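Local structure of acyl carrier protein (Thermotoga maritima, 1VKU) at residues E40-F43 and K44-G47. The protein probably carries the growing acyl chain through the cycle of fatty acid biosynthesis, as acyl carrier proteins do. Residues are numbered along the deposited sequence; the frame is centred on the assembly and turned at random.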
loop_
_atom_site.group_PDB
_atom_site.type_symbol
_atom_site.label_atom_id
_atom_site.label_comp_id
_atom_site.label_asym_id
_atom_site.label_seq_id
_atom_site.Cartn_x
_atom_site.Cartn_y
_atom_site.Cartn_z
ATOM N N GLU A 40 -1.785 3.003 -11.155
ATOM C CA GLU A 40 -0.926 3.975 -11.804
ATOM C C GLU A 40 -1.010 5.358 -11.191
ATOM O O GLU A 40 -0.169 6.191 -11.488
ATOM C CB GLU A 40 -1.243 4.077 -13.303
ATOM C CG GLU A 40 -0.831 2.863 -14.128
ATOM C CD GLU A 40 0.661 2.542 -14.037
ATOM O OE1 GLU A 40 1.491 3.476 -14.166
ATOM O OE2 GLU A 40 1.007 1.348 -13.843
ATOM N N ASN A 41 -2.027 5.608 -10.367
ATOM C CA ASN A 41 -2.144 6.866 -9.623
ATOM C C ASN A 41 -0.990 7.074 -8.652
ATOM O O ASN A 41 -0.590 6.145 -7.936
ATOM C CB ASN A 41 -3.419 6.900 -8.759
ATOM C CG ASN A 41 -4.709 6.753 -9.559
ATOM O OD1 ASN A 41 -5.650 6.050 -9.133
ATOM N ND2 ASN A 41 -4.768 7.409 -10.703
ATOM N N THR A 42 -0.502 8.304 -8.568
ATOM C CA THR A 42 0.459 8.637 -7.534
ATOM C C THR A 42 -0.287 8.805 -6.232
ATOM O O THR A 42 -1.473 9.151 -6.211
ATOM C CB THR A 42 1.204 9.911 -7.885
ATOM O OG1 THR A 42 0.280 11.002 -7.924
ATOM C CG2 THR A 42 1.684 9.852 -9.328
ATOM N N PHE A 43 0.400 8.569 -5.130
ATOM C CA PHE A 43 -0.234 8.816 -3.845
ATOM C C PHE A 43 -0.560 10.265 -3.676
ATOM O O PHE A 43 -1.569 10.611 -3.072
ATOM C CB PHE A 43 0.655 8.340 -2.715
ATOM C CG PHE A 43 0.525 6.902 -2.466
ATOM C CD1 PHE A 43 -0.603 6.407 -1.821
ATOM C CD2 PHE A 43 1.501 6.025 -2.904
ATOM C CE1 PHE A 43 -0.759 5.057 -1.616
ATOM C CE2 PHE A 43 1.372 4.664 -2.690
ATOM C CZ PHE A 43 0.243 4.179 -2.046
ATOM N N LYS A 44 0.309 11.099 -4.235
ATOM C CA LYS A 44 0.183 12.529 -4.188
ATOM C C LYS A 44 -1.130 12.926 -4.817
ATOM O O LYS A 44 -1.896 13.681 -4.226
ATOM C CB LYS A 44 1.352 13.186 -4.933
ATOM C CG LYS A 44 1.225 14.681 -5.104
ATOM C CD LYS A 44 2.555 15.292 -5.495
ATOM C CE LYS A 44 2.512 16.808 -5.407
ATOM N NZ LYS A 44 1.960 17.427 -6.634
ATOM N N GLU A 45 -1.406 12.419 -6.010
ATOM C CA GLU A 45 -2.673 12.751 -6.622
ATOM C C GLU A 45 -3.884 12.199 -5.865
ATOM O O GLU A 45 -4.949 12.774 -5.935
ATOM C CB GLU A 45 -2.709 12.391 -8.106
ATOM C CG GLU A 45 -3.078 10.962 -8.422
ATOM C CD GLU A 45 -2.946 10.692 -9.901
ATOM O OE1 GLU A 45 -3.634 11.363 -10.699
ATOM O OE2 GLU A 45 -2.137 9.827 -10.276
ATOM N N LEU A 46 -3.726 11.107 -5.134
ATOM C CA LEU A 46 -4.828 10.600 -4.309
ATOM C C LEU A 46 -5.024 11.395 -3.022
ATOM O O LEU A 46 -5.917 11.087 -2.234
ATOM C CB LEU A 46 -4.630 9.123 -3.976
ATOM C CG LEU A 46 -4.694 8.224 -5.200
ATOM C CD1 LEU A 46 -4.716 6.800 -4.754
ATOM C CD2 LEU A 46 -5.936 8.525 -6.014
ATOM N N GLY A 47 -4.192 12.419 -2.828
ATOM C CA GLY A 47 -4.187 13.247 -1.619
ATOM C C GLY A 47 -3.435 12.674 -0.434
ATOM O O GLY A 47 -3.748 12.999 0.688
#
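Thr42 and Glu45 exchange two hydrogen bonds, each running from the backbone N of one residue to the side chain of the other. Glu45 N donates to Thr42 OG1 at 2.9 Å, with an N-H...O angle of 160°; the hydroxyl meets it because chi1 of 64° sets OG1 between the backbone N and the carbonyl carbon. In return Thr42 N donates to Glu45 OE2 at 2.8 Å, using the anti lone pair of the carboxylate. Glu45 CG likewise sits between its own backbone N and carbonyl carbon, and the chain then runs extended beyond CG, which brings its carboxylate back to Thr42 N. A backbone bond adds to the pair: Leu46 N reaches Thr42 O at 3.2 Å. One residue on, Gly47 N binds Lys44 O at 3.0 Å and closes a type I turn from Lys44 to Gly47.

Van der Waals contacts accompany these bonds. Asn41 crosses Glu45 at about a right angle, amide and carboxylate planes 76° apart, with Asn41 CB 3.5 Å from Glu45 OE2; its OD1 accepts from Asp38 N. Leu46 lays CG 4.0 Å from Asn41 CB and also touches Val79 of helix 79-92. Phe43 turns inward instead, its ring meeting Phe22 and Phe48 and reaching Val53 and Leu56 of helix 50-64.

The reciprocal bonds have the pattern of a capping box, with Thr42 and Glu45 in the positions of N-cap and N3 of the single turn marked by Leu46 N to Thr42 O. It lies in the long loop between helices 14-28 and 50-64 of the acyl carrier protein fold, shortly before Ser50, the predicted phosphopantetheine attachment site.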